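Local coordinates for TPR repeat-containing protein (Cytophaga hutchinsonii, PDB 3U4T) that is of unknown function but, as a tetratricopeptide-repeat protein built from stacked antiparallel helices, probably serves as a scaffold for binding other proteins or peptides, at residues A[20-23]-A[24-28]; A[41-44]-A[45-49]; A[83-87]-A[88-92]; A[96-99]-A[100-103]. The protein carries 1 engineered substitution. All coordinates share one frame; numbering follows the deposited sequence.

Contact 1. Residues A[20-23]-A[24-28]; sequences AEAI and EVFNK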
loop_
_atom_site.group_PDB
_atom_site.type_symbol
_atom_site.label_atom_id
_atom_site.label_comp_id
_atom_site.label_asym_id
_atom_site.label_seq_id
_atom_site.Cartn_x
_atom_site.Cartn_y
_atom_site.Cartn_z
ATOM N N ALA A 20 2.632 -13.562 21.476
ATOM C CA ALA A 20 2.269 -13.603 22.888
ATOM C C ALA A 20 2.985 -14.717 23.631
ATOM O O ALA A 20 3.253 -14.601 24.834
ATOM C CB ALA A 20 0.761 -13.747 23.044
ATOM N N GLU A 21 3.282 -15.796 22.908
ATOM C CA GLU A 21 3.981 -16.937 23.486
ATOM C C GLU A 21 5.461 -16.652 23.565
ATOM O O GLU A 21 6.096 -16.896 24.580
ATOM C CB GLU A 21 3.796 -18.190 22.642
ATOM C CG GLU A 21 2.465 -18.873 22.796
ATOM C CD GLU A 21 1.372 -18.160 22.052
ATOM O OE1 GLU A 21 1.589 -17.831 20.867
ATOM O OE2 GLU A 21 0.298 -17.937 22.649
ATOM N N ALA A 22 6.014 -16.146 22.472
ATOM C CA ALA A 22 7.428 -15.821 22.435
ATOM C C ALA A 22 7.670 -14.795 23.536
ATOM O O ALA A 22 8.715 -14.788 24.179
ATOM C CB ALA A 22 7.797 -15.243 21.074
ATOM N N ILE A 23 6.680 -13.940 23.766
ATOM C CA ILE A 23 6.773 -12.907 24.787
ATOM C C ILE A 23 6.874 -13.485 26.196
ATOM O O ILE A 23 7.636 -12.987 27.022
ATOM C CB ILE A 23 5.559 -11.951 24.694
ATOM C CG1 ILE A 23 5.650 -11.161 23.391
ATOM C CG2 ILE A 23 5.521 -11.010 25.899
ATOM C CD1 ILE A 23 4.454 -10.329 23.086
ATOM N N GLU A 24 6.108 -14.540 26.463
ATOM C CA GLU A 24 6.119 -15.178 27.774
ATOM C C GLU A 24 7.524 -15.671 28.145
ATOM O O GLU A 24 8.013 -15.405 29.246
ATOM C CB GLU A 24 5.129 -16.349 27.788
ATOM C CG GLU A 24 3.720 -15.979 27.349
ATOM C CD GLU A 24 3.094 -14.893 28.209
ATOM O OE1 GLU A 24 2.836 -15.149 29.406
ATOM O OE2 GLU A 24 2.861 -13.782 27.685
ATOM N N VAL A 25 8.173 -16.380 27.221
ATOM C CA VAL A 25 9.516 -16.907 27.463
ATOM C C VAL A 25 10.584 -15.814 27.522
ATOM O O VAL A 25 11.508 -15.883 28.340
ATOM C CB VAL A 25 9.897 -18.001 26.395
ATOM C CG1 VAL A 25 9.232 -17.702 25.078
ATOM C CG2 VAL A 25 11.409 -18.082 26.216
ATOM N N PHE A 26 10.459 -14.805 26.664
ATOM C CA PHE A 26 11.422 -13.717 26.675
ATOM C C PHE A 26 11.355 -13.010 28.026
ATOM O O PHE A 26 12.386 -12.618 28.570
ATOM C CB PHE A 26 11.133 -12.709 25.546
ATOM C CG PHE A 26 11.586 -13.165 24.170
ATOM C CD1 PHE A 26 12.862 -13.682 23.975
ATOM C CD2 PHE A 26 10.745 -13.031 23.066
ATOM C CE1 PHE A 26 13.291 -14.053 22.709
ATOM C CE2 PHE A 26 11.166 -13.400 21.796
ATOM C CZ PHE A 26 12.438 -13.910 21.618
ATOM N N ASN A 27 10.141 -12.865 28.559
ATOM C CA ASN A 27 9.910 -12.193 29.843
ATOM C C ASN A 27 10.553 -12.905 31.037
ATOM O O ASN A 27 10.969 -12.262 32.006
ATOM C CB ASN A 27 8.404 -12.036 30.085
ATOM C CG ASN A 27 7.847 -10.733 29.522
ATOM O OD1 ASN A 27 7.982 -9.669 30.130
ATOM N ND2 ASN A 27 7.217 -10.814 28.357
ATOM N N LYS A 28 10.620 -14.230 30.979
ATOM C CA LYS A 28 11.237 -14.978 32.065
ATOM C C LYS A 28 12.737 -14.896 31.829
ATOM O O LYS A 28 13.524 -14.702 32.761
ATOM C CB LYS A 28 10.775 -16.435 32.052
ATOM C CG LYS A 28 11.364 -17.263 33.185
ATOM C CD LYS A 28 10.583 -18.545 33.413
ATOM C CE LYS A 28 11.078 -19.273 34.653
ATOM N NZ LYS A 28 9.960 -19.923 35.390
#

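Contact 2. Residues A[41-44]-A[45-49]; sequences NRRA and VCYYE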
loop_
_atom_site.group_PDB
_atom_site.type_symbol
_atom_site.label_atom_id
_atom_site.label_comp_id
_atom_site.label_asym_id
_atom_site.label_seq_id
_atom_site.Cartn_x
_atom_site.Cartn_y
_atom_site.Cartn_z
ATOM N N ASN A 41 15.055 -7.166 20.607
ATOM C CA ASN A 41 14.579 -6.736 19.296
ATOM C C ASN A 41 13.467 -7.651 18.801
ATOM O O ASN A 41 12.624 -7.236 18.013
ATOM C CB ASN A 41 15.723 -6.667 18.270
ATOM C CG ASN A 41 16.345 -8.022 17.978
ATOM O OD1 ASN A 41 16.434 -8.882 18.848
ATOM N ND2 ASN A 41 16.808 -8.200 16.755
ATOM N N ARG A 42 13.455 -8.890 19.280
ATOM C CA ARG A 42 12.439 -9.855 18.884
ATOM C C ARG A 42 11.154 -9.622 19.665
ATOM O O ARG A 42 10.056 -9.702 19.113
ATOM C CB ARG A 42 12.950 -11.280 19.109
ATOM C CG ARG A 42 14.041 -11.692 18.129
ATOM C CD ARG A 42 14.506 -13.126 18.360
ATOM N NE ARG A 42 15.458 -13.564 17.341
ATOM C CZ ARG A 42 16.663 -13.034 17.152
ATOM N NH1 ARG A 42 17.087 -12.036 17.916
ATOM N NH2 ARG A 42 17.445 -13.506 16.191
ATOM N N ARG A 43 11.293 -9.317 20.952
ATOM C CA ARG A 43 10.122 -9.074 21.778
ATOM C C ARG A 43 9.500 -7.776 21.294
ATOM O O ARG A 43 8.282 -7.626 21.278
ATOM C CB ARG A 43 10.516 -8.964 23.254
ATOM C CG ARG A 43 9.350 -9.143 24.227
ATOM C CD ARG A 43 9.841 -9.331 25.663
ATOM N NE ARG A 43 10.356 -8.097 26.253
ATOM C CZ ARG A 43 10.875 -8.011 27.475
ATOM N NH1 ARG A 43 10.962 -9.090 28.248
ATOM N NH2 ARG A 43 11.285 -6.841 27.939
ATOM N N ALA A 44 10.346 -6.837 20.884
ATOM C CA ALA A 44 9.859 -5.556 20.392
ATOM C C ALA A 44 8.925 -5.797 19.206
ATOM O O ALA A 44 7.820 -5.260 19.162
ATOM C CB ALA A 44 11.022 -4.677 19.979
ATOM N N VAL A 45 9.370 -6.607 18.250
ATOM C CA VAL A 45 8.555 -6.929 17.080
ATOM C C VAL A 45 7.278 -7.656 17.510
ATOM O O VAL A 45 6.194 -7.354 17.013
ATOM C CB VAL A 45 9.309 -7.824 16.088
ATOM C CG1 VAL A 45 8.352 -8.311 15.010
ATOM C CG2 VAL A 45 10.452 -7.053 15.461
ATOM N N CYS A 46 7.398 -8.618 18.420
ATOM C CA CYS A 46 6.210 -9.326 18.875
ATOM C C CYS A 46 5.188 -8.278 19.354
ATOM O O CYS A 46 4.071 -8.196 18.825
ATOM C CB CYS A 46 6.569 -10.316 19.998
ATOM S SG CYS A 46 7.585 -11.752 19.438
ATOM N N TYR A 47 5.579 -7.457 20.325
ATOM C CA TYR A 47 4.686 -6.421 20.839
ATOM C C TYR A 47 4.127 -5.539 19.715
ATOM O O TYR A 47 2.945 -5.181 19.717
ATOM C CB TYR A 47 5.413 -5.554 21.874
ATOM C CG TYR A 47 5.501 -6.166 23.262
ATOM C CD1 TYR A 47 4.351 -6.585 23.930
ATOM C CD2 TYR A 47 6.731 -6.297 23.921
ATOM C CE1 TYR A 47 4.414 -7.114 25.212
ATOM C CE2 TYR A 47 6.807 -6.827 25.210
ATOM C CZ TYR A 47 5.642 -7.232 25.848
ATOM O OH TYR A 47 5.700 -7.752 27.121
ATOM N N TYR A 48 4.977 -5.189 18.756
ATOM C CA TYR A 48 4.559 -4.357 17.627
ATOM C C TYR A 48 3.451 -5.015 16.793
ATOM O O TYR A 48 2.516 -4.341 16.352
ATOM C CB TYR A 48 5.758 -4.062 16.726
ATOM C CG TYR A 48 5.386 -3.424 15.413
ATOM C CD1 TYR A 48 5.163 -2.049 15.320
ATOM C CD2 TYR A 48 5.226 -4.201 14.268
ATOM C CE1 TYR A 48 4.793 -1.465 14.118
ATOM C CE2 TYR A 48 4.849 -3.629 13.056
ATOM C CZ TYR A 48 4.633 -2.262 12.987
ATOM O OH TYR A 48 4.246 -1.699 11.792
ATOM N N GLU A 49 3.562 -6.323 16.561
ATOM C CA GLU A 49 2.554 -7.038 15.775
ATOM C C GLU A 49 1.258 -7.182 16.581
ATOM O O GLU A 49 0.180 -7.319 16.012
ATOM C CB GLU A 49 3.077 -8.416 15.349
ATOM C CG GLU A 49 4.317 -8.395 14.441
ATOM C CD GLU A 49 4.051 -7.831 13.055
ATOM O OE1 GLU A 49 2.869 -7.731 12.668
ATOM O OE2 GLU A 49 5.025 -7.502 12.345
#

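Contact 3. Residues A[83-87]-A[88-92]; sequences ILMKK and GQDSL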
loop_
_atom_site.group_PDB
_atom_site.type_symbol
_atom_site.label_atom_id
_atom_site.label_comp_id
_atom_site.label_asym_id
_atom_site.label_seq_id
_atom_site.Cartn_x
_atom_site.Cartn_y
_atom_site.Cartn_z
ATOM N N ILE A 83 7.898 1.349 14.704
ATOM C CA ILE A 83 7.421 1.570 16.067
ATOM C C ILE A 83 7.274 3.045 16.390
ATOM O O ILE A 83 6.332 3.433 17.072
ATOM C CB ILE A 83 8.347 0.899 17.102
ATOM C CG1 ILE A 83 8.283 -0.612 16.927
ATOM C CG2 ILE A 83 7.909 1.246 18.505
ATOM C CD1 ILE A 83 9.346 -1.352 17.698
ATOM N N LEU A 84 8.198 3.868 15.898
ATOM C CA LEU A 84 8.133 5.311 16.146
ATOM C C LEU A 84 6.974 5.915 15.369
ATOM O O LEU A 84 6.231 6.755 15.881
ATOM C CB LEU A 84 9.449 6.000 15.743
ATOM C CG LEU A 84 10.637 5.748 16.686
ATOM C CD1 LEU A 84 11.929 6.174 16.028
ATOM C CD2 LEU A 84 10.428 6.497 18.009
HETATM N N MSE A 85 6.794 5.488 14.126
HETATM C CA MSE A 85 5.690 6.037 13.360
HETATM C C MSE A 85 4.381 5.780 14.118
HETATM O O MSE A 85 3.540 6.669 14.220
HETATM C CB MSE A 85 5.641 5.421 11.959
HETATM C CG MSE A 85 4.696 6.145 11.008
HETATM SE SE MSE A 85 5.215 7.963 10.654
HETATM C CE MSE A 85 6.487 7.589 9.211
ATOM N N LYS A 86 4.210 4.583 14.674
ATOM C CA LYS A 86 2.981 4.288 15.419
ATOM C C LYS A 86 2.816 5.161 16.658
ATOM O O LYS A 86 1.698 5.416 17.095
ATOM C CB LYS A 86 2.932 2.814 15.845
ATOM C CG LYS A 86 2.592 1.829 14.733
ATOM C CD LYS A 86 1.207 2.090 14.187
ATOM C CE LYS A 86 0.769 1.009 13.213
ATOM N NZ LYS A 86 1.594 0.986 11.977
ATOM N N LYS A 87 3.931 5.608 17.229
ATOM C CA LYS A 87 3.904 6.446 18.430
ATOM C C LYS A 87 3.848 7.940 18.100
ATOM O O LYS A 87 3.940 8.802 18.981
ATOM C CB LYS A 87 5.122 6.133 19.298
ATOM C CG LYS A 87 5.048 4.765 19.943
ATOM C CD LYS A 87 4.484 4.884 21.352
ATOM C CE LYS A 87 3.184 5.660 21.378
ATOM N NZ LYS A 87 2.865 6.103 22.759
ATOM N N GLY A 88 3.711 8.230 16.811
ATOM C CA GLY A 88 3.600 9.599 16.363
ATOM C C GLY A 88 4.889 10.364 16.218
ATOM O O GLY A 88 4.852 11.570 16.030
ATOM N N GLN A 89 6.030 9.692 16.290
ATOM C CA GLN A 89 7.294 10.401 16.161
ATOM C C GLN A 89 7.860 10.281 14.758
ATOM O O GLN A 89 8.944 9.742 14.514
ATOM C CB GLN A 89 8.257 9.903 17.229
ATOM C CG GLN A 89 7.589 9.995 18.603
ATOM C CD GLN A 89 8.556 9.952 19.752
ATOM O OE1 GLN A 89 9.266 8.968 19.956
ATOM N NE2 GLN A 89 8.588 11.028 20.521
ATOM N N ASP A 90 7.077 10.837 13.844
ATOM C CA ASP A 90 7.348 10.863 12.413
ATOM C C ASP A 90 8.780 11.187 11.961
ATOM O O ASP A 90 9.343 10.471 11.131
ATOM C CB ASP A 90 6.362 11.835 11.742
ATOM C CG ASP A 90 4.900 11.542 12.097
ATOM O OD1 ASP A 90 4.639 10.714 13.005
ATOM O OD2 ASP A 90 4.007 12.159 11.473
ATOM N N SER A 91 9.380 12.248 12.483
ATOM C CA SER A 91 10.726 12.603 12.056
ATOM C C SER A 91 11.746 11.554 12.443
ATOM O O SER A 91 12.635 11.232 11.657
ATOM C CB SER A 91 11.115 13.949 12.635
ATOM O OG SER A 91 10.163 14.912 12.239
ATOM N N LEU A 92 11.610 11.023 13.653
ATOM C CA LEU A 92 12.507 9.993 14.161
ATOM C C LEU A 92 12.304 8.713 13.354
ATOM O O LEU A 92 13.260 8.053 12.958
ATOM C CB LEU A 92 12.202 9.753 15.634
ATOM C CG LEU A 92 13.344 9.662 16.641
ATOM C CD1 LEU A 92 14.571 10.454 16.189
ATOM C CD2 LEU A 92 12.803 10.189 17.961
#

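Contact 4. Residues A[96-99]-A[100-103]; sequences QYQA and AVDR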
loop_
_atom_site.group_PDB
_atom_site.type_symbol
_atom_site.label_atom_id
_atom_site.label_comp_id
_atom_site.label_asym_id
_atom_site.label_seq_id
_atom_site.Cartn_x
_atom_site.Cartn_y
_atom_site.Cartn_z
ATOM N N GLN A 96 15.042 6.581 10.974
ATOM C CA GLN A 96 15.276 5.155 11.150
ATOM C C GLN A 96 15.067 4.408 9.839
ATOM O O GLN A 96 15.742 3.418 9.564
ATOM C CB GLN A 96 14.344 4.589 12.216
ATOM C CG GLN A 96 14.520 5.220 13.577
ATOM C CD GLN A 96 15.971 5.382 13.936
ATOM O OE1 GLN A 96 16.736 4.426 13.904
ATOM N NE2 GLN A 96 16.363 6.604 14.270
ATOM N N TYR A 97 14.125 4.876 9.028
ATOM C CA TYR A 97 13.886 4.235 7.735
ATOM C C TYR A 97 15.090 4.495 6.860
ATOM O O TYR A 97 15.512 3.626 6.100
ATOM C CB TYR A 97 12.633 4.779 7.020
ATOM C CG TYR A 97 11.319 4.394 7.657
ATOM C CD1 TYR A 97 11.165 3.166 8.309
ATOM C CD2 TYR A 97 10.218 5.245 7.593
ATOM C CE1 TYR A 97 9.942 2.796 8.885
ATOM C CE2 TYR A 97 8.989 4.882 8.162
ATOM C CZ TYR A 97 8.862 3.657 8.804
ATOM O OH TYR A 97 7.659 3.287 9.359
ATOM N N GLN A 98 15.645 5.696 6.975
ATOM C CA GLN A 98 16.803 6.053 6.185
ATOM C C GLN A 98 17.977 5.241 6.666
ATOM O O GLN A 98 18.687 4.627 5.883
ATOM C CB GLN A 98 17.099 7.530 6.330
ATOM C CG GLN A 98 18.355 7.965 5.603
ATOM C CD GLN A 98 18.281 7.701 4.110
ATOM O OE1 GLN A 98 17.475 8.298 3.404
ATOM N NE2 GLN A 98 19.126 6.794 3.625
ATOM N N ALA A 99 18.171 5.214 7.975
ATOM C CA ALA A 99 19.275 4.452 8.548
ATOM C C ALA A 99 19.291 3.000 8.065
ATOM O O ALA A 99 20.343 2.445 7.772
ATOM C CB ALA A 99 19.188 4.490 10.060
ATOM N N ALA A 100 18.110 2.400 7.974
ATOM C CA ALA A 100 17.976 1.004 7.566
ATOM C C ALA A 100 18.443 0.720 6.146
ATOM O O ALA A 100 19.013 -0.333 5.872
ATOM C CB ALA A 100 16.534 0.557 7.735
ATOM N N VAL A 101 18.193 1.652 5.236
ATOM C CA VAL A 101 18.622 1.462 3.862
ATOM C C VAL A 101 20.115 1.795 3.759
ATOM O O VAL A 101 20.798 1.337 2.840
ATOM C CB VAL A 101 17.782 2.324 2.889
ATOM C CG1 VAL A 101 17.971 3.801 3.179
ATOM C CG2 VAL A 101 18.159 1.989 1.451
ATOM N N ASP A 102 20.616 2.573 4.721
ATOM C CA ASP A 102 22.041 2.927 4.770
ATOM C C ASP A 102 22.844 1.704 5.223
ATOM O O ASP A 102 23.988 1.511 4.824
ATOM C CB ASP A 102 22.300 4.075 5.763
ATOM C CG ASP A 102 21.947 5.440 5.198
ATOM O OD1 ASP A 102 21.914 5.572 3.951
ATOM O OD2 ASP A 102 21.728 6.383 6.005
ATOM N N ARG A 103 22.226 0.888 6.067
ATOM C CA ARG A 103 22.844 -0.320 6.603
ATOM C C ARG A 103 22.771 -1.486 5.614
ATOM O O ARG A 103 23.666 -2.325 5.550
ATOM C CB ARG A 103 22.149 -0.679 7.919
ATOM C CG ARG A 103 22.211 -2.137 8.315
ATOM C CD ARG A 103 23.162 -2.347 9.466
ATOM N NE ARG A 103 24.373 -3.057 9.068
ATOM C CZ ARG A 103 25.387 -3.311 9.890
ATOM N NH1 ARG A 103 25.333 -2.909 11.152
ATOM N NH2 ARG A 103 26.450 -3.973 9.457
#

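Contact 1. Residues A[20-23]-A[24-28]
Along helix 19-31 the backbone of 20-23 passes into 24-28 through i to i+4 hydrogen bonds, firm from Phe26 N to Ala22 O (3.0 Å) and from Asn27 N to Ile23 O (2.9 Å), and weak from Val25 N to Glu21 O. Ile23 O is gripped a second time: the side-chain amide of Asn27 folds back so that ND2 donates to the same oxygen over 2.6 Å. The two donors approach from opposite faces of the carbonyl plane, ND2 standing 52° above it, while the oxygen lies close to the plane of the amide, which the bond holds in place. Asn27 and Ile23 therefore run side by side, and the CG2 branch of Ile23, set beside its own carbonyl carbon and so turned toward the next helical turn, lies against ND2 at 3.0 Å. One residue earlier on each side, the Phe26 ring lies obliquely beside the Ala22 carbonyl oxygen, and CE2 meets Ala22 CB at 3.9 Å. Val25 touches by one methyl, CG1, at 3.1 Å from Ala22 O, with chi1 at 31°, away from a staggered position and thus somewhat strained. Phe26 reaches Phe7 and Ala10 of helix 6-14 and Arg43 of helix 40-49, Val25 also leans on Ala10, and Ile23 packs on Cys46, so helix 19-31 is wedged between the helices before and after it.

Contact 2. Residues A[41-44]-A[45-49]
Within the tetratricopeptide-repeat region, Arg43 and Tyr47 sit one turn apart on helix 40-49 and face the same way. Arg43 CG lies 3.6 Å from Tyr47 CE2, the aliphatic shaft running alongside the ring rather than the charge stacking on it; guanidinium and ring planes are 66° apart. With CG trans to N (chi1 -162°), the shaft sets out toward the tyrosine, and a bend at chi3 keeps NE beside the ring, 3.9 Å from Tyr47 CE2, before the guanidinium runs on past it. Tyr47 N donates to Arg43 O at 2.9 Å. The guanidinium itself is held by salt bridges from NH2 to Glu30 and from NE to Asp59, so its rotation is fixed from helices 19-31 and 53-64. On the flank of the helix, Cys46 SG comes within 3.2 Å of Arg42 O, while Cys46 N donates to that carbonyl at 3.0 Å. Val45 sets CG2 at 3.4 Å from Asn41 O, beside the weak bond from its own N to the same oxygen. Tyr48 N closes on Ala44 O at 2.9 Å. Phe14 covers Val45 and Cys46, and Tyr79 also meets Val45. A helix with small residues such as Ala44 beside large aromatic ones, clasped by antiparallel neighbours, is characteristic of the tetratricopeptide-repeat helical array.

Contact 3. Residues A[83-87]-A[88-92]
Leu84 O receives the N-H of Gln89 over 3.0 Å and Met85 O that of Gly88 over 3.0 Å, the paired bonds of a Schellman motif that ends helix 74-86. Gly88, at positive phi (81°), is its C-prime residue; a CB there would clash with Lys87 O. Both donors stand well above the planes of the carbonyls they use, the Gly88 N-H by 65°, as the chain curls back over the helix end. The tight part is centred on buried Leu84. Its CD1 sits 3.6 Å from CB of Leu92, which is itself exposed, the two leucines meeting at a slant, and its other methyl, CD2, lies 4.1 Å from Gln89 CB. On the far flank Met85, present as selenomethionine, sends SE to 3.7 Å from Asp90 OD1, the side chains crossing at about a right angle. Bends at chi2 and chi3 bring the selenium to the start of the next helix. Asp90 OD2 is used by Tyr117 OH. The loose side is the turn itself: Gly88 is exposed, and Lys87 carries its amine off to a salt bridge with Asp54. Around it, Leu84 rests on Gln57 of helix 53-64 and on Ala93 of helix 90-103, Met85 shares Ala93, and the turn thus joins helices 74-86 and 90-103 as an antiparallel pair.

Contact 4. Residues A[96-99]-A[100-103]
Ala100 follows Gln96 by one turn, its N donating to Gln96 O at 3.0 Å and its CB lying 3.5 Å from the same oxygen. Met110 of helix 109-120 packs on this methyl; at the same residue, Ala100 O accepts a hydrogen bond from Ser74 OG at the start of helix 74-86. Val101 is more closely fitted. Its CG1 takes the crowded position between backbone N and carbonyl carbon (chi1 63°), which pushes that methyl to 2.9 Å from Gln98 O and 3.2 Å from Gln98 NE2, a tight pair of contacts. Its N has a weak bond to Tyr97 O. Helix 90-103 runs antiparallel to helix 74-86, a pairing consistent with a tetratricopeptide-repeat array, and Tyr97 turns toward Met110 and Ile114 of the following helix. At Asp102 the carboxylate comes back over the preceding turn. Gln98 NE2 gives OD1 of Asp102 a weak bond of 3.1 Å, bent to 132° at the hydrogen, with the amide and carboxylate planes 34° apart. Gln98 reaches it by folding its chain at chi2, which swings the amide forward along the helix. NE2 also has a weak bond to Tyr111 OH, so this amide is shared between its own helix and the next. Asp102 N meanwhile donates to Gln98 O at 3.0 Å. Arg103 joins through the backbone, N to Ala99 O at 3.0 Å, and its poorly ordered side chain extends clear of 96-99.

In the fold
The four contacts come in series along the chain, on helices 19-31, 40-49, 74-86 and 90-103. Contacts 1 and 2 lie on consecutive helices, their centres 11 Å apart and their side chains touching. Contact 2 meets contact 3 where Tyr48 packs against Ile83, centres 16 Å apart, helix 53-64 lying between them in sequence. Contacts 3 and 4 share helix 90-103, with centres 15 Å apart, and join through Met85 on Tyr97. Contacts 1 and 4 are remote, their nearest atoms about 20 Å apart. Each contact thus hands over to the next, as expected for an extended helical array of tetratricopeptide-repeat type, assembled from neighbouring helices.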